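Side-chain contact in collagen alpha-1(XV) chain (Homo sapiens, PDB 3N3F), which probably drives the association of three collagen XV chains through its trimerization domain, helping to select partners and start triple-helix folding in the extracellular matrix: residues 9-12 against 13-17. Numbering follows the deposited sequence.
Sequences MDDM and LQKAH
The C-terminal end of the short helix 9-13, where the chain runs out into the loop toward strand 23-27, is tied by a salt bridge between Asp-11, in the last turn, and Lys-15, four residues on and just past the helix. Lys-15 NZ lies 2.8 Å from Asp-11 OD1, arriving above the carboxylate plane, about 40° out of it. Two torsions bring the ends together: Asp-11 turns CG away from its own backbone N (chi1 -168°), and the lysine chain, extended as far as CE, bends at its last torsion (chi4 57°). On the way, Lys-15 CG passes 3.5 Å from Asp-11 O. The amide oxygen of Gln-14 also comes near, OE1 standing 3.4 Å from Asp-11 OD1; as both are acceptors, the ammonium group probably eases their proximity. With an alanine here instead of Lys-15, the Asp-11 carboxylate is likely to lose its counter-charge while still facing the Gln-14 oxygen.

Underneath, the backbone is winding down. Leu-13 N gives a helical bond of 2.8 Å to Met-9 O, while Lys-15 N bonds to Met-12 O, three residues back, at 3.1 Å. Met-12 O also accepts a bond from a water at 2.8 Å, and the same water donates weakly to Lys-15 O and so bridges the turn. On the apolar side, Met-9 CG meets Leu-13 CG at 4.1 Å. Met-12 is buried against Phe-6, Ile-25, Phe-34 and Trp-41 of the sheet, whereas Leu-13 packs both on Trp-41 and on Pro-53 of a second subunit. The whole is an amphipathic helix end, with an i to i+4 acid-base pair linking its last turn to the loop that follows and apolar side chains laid on the beta-sheet of the collagen trimerization domain.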
# COMPACT_ATOMS: atom_id res chain seq x y z
N MET A 9 1.26 -6.00 16.35
CA MET A 9 1.59 -7.17 15.55
C MET A 9 1.04 -8.48 16.10
O MET A 9 0.51 -9.29 15.35
CB MET A 9 3.10 -7.30 15.37
CG MET A 9 3.48 -8.37 14.36
SD MET A 9 5.26 -8.62 14.22
CE MET A 9 5.77 -7.07 13.55
N ASP A 10 1.17 -8.68 17.40
CA ASP A 10 0.68 -9.92 18.00
C ASP A 10 -0.82 -10.12 17.83
O ASP A 10 -1.28 -11.25 17.58
CB ASP A 10 1.08 -9.99 19.47
CG ASP A 10 2.57 -10.23 19.64
OD1 ASP A 10 3.06 -11.24 19.10
OD2 ASP A 10 3.25 -9.41 20.29
N ASP A 11 -1.58 -9.04 17.95
CA ASP A 11 -3.03 -9.12 17.76
C ASP A 11 -3.27 -9.54 16.31
O ASP A 11 -4.14 -10.37 16.02
CB ASP A 11 -3.66 -7.76 18.05
CG ASP A 11 -5.17 -7.83 18.17
OD1 ASP A 11 -5.67 -8.71 18.91
OD2 ASP A 11 -5.86 -7.01 17.52
N MET A 12 -2.49 -8.99 15.39
CA MET A 12 -2.62 -9.33 13.97
C MET A 12 -2.29 -10.81 13.73
O MET A 12 -3.02 -11.51 13.04
CB MET A 12 -1.67 -8.45 13.14
CG MET A 12 -1.59 -8.85 11.67
SD MET A 12 -0.27 -7.97 10.77
CE MET A 12 1.13 -9.02 11.08
N LEU A 13 -1.18 -11.27 14.32
CA LEU A 13 -0.74 -12.65 14.17
C LEU A 13 -1.75 -13.71 14.63
O LEU A 13 -1.78 -14.81 14.09
CB LEU A 13 0.58 -12.86 14.93
CG LEU A 13 1.84 -12.15 14.44
CD1 LEU A 13 2.99 -12.41 15.41
CD2 LEU A 13 2.20 -12.62 13.04
N GLN A 14 -2.57 -13.38 15.62
CA GLN A 14 -3.55 -14.36 16.10
C GLN A 14 -4.90 -14.28 15.39
O GLN A 14 -5.79 -15.09 15.64
CB GLN A 14 -3.74 -14.21 17.61
CG GLN A 14 -4.24 -12.85 18.06
CD GLN A 14 -4.26 -12.72 19.57
OE1 GLN A 14 -4.77 -11.73 20.12
NE2 GLN A 14 -3.70 -13.70 20.26
N LYS A 15 -5.04 -13.33 14.47
CA LYS A 15 -6.28 -13.16 13.74
C LYS A 15 -6.09 -13.25 12.23
O LYS A 15 -6.68 -12.49 11.47
CB LYS A 15 -6.92 -11.82 14.12
CG LYS A 15 -7.33 -11.74 15.58
CD LYS A 15 -7.84 -10.37 15.96
CE LYS A 15 -8.42 -10.36 17.37
NZ LYS A 15 -7.44 -10.82 18.39
N ALA A 16 -5.28 -14.21 11.81
CA ALA A 16 -4.99 -14.43 10.40
C ALA A 16 -6.24 -14.78 9.59
O ALA A 16 -6.33 -14.45 8.41
CB ALA A 16 -3.95 -15.55 10.25
N HIS A 17 -7.20 -15.45 10.23
CA HIS A 17 -8.41 -15.85 9.53
C HIS A 17 -9.49 -14.78 9.48
O HIS A 17 -10.55 -14.98 8.88
CB HIS A 17 -8.97 -17.13 10.15
CG HIS A 17 -8.02 -18.28 10.08
ND1 HIS A 17 -7.44 -18.68 8.90
CD2 HIS A 17 -7.55 -19.11 11.04
CE1 HIS A 17 -6.63 -19.71 9.13
NE2 HIS A 17 -6.68 -19.99 10.42
O HOH W 1 -4.15 -10.95 10.50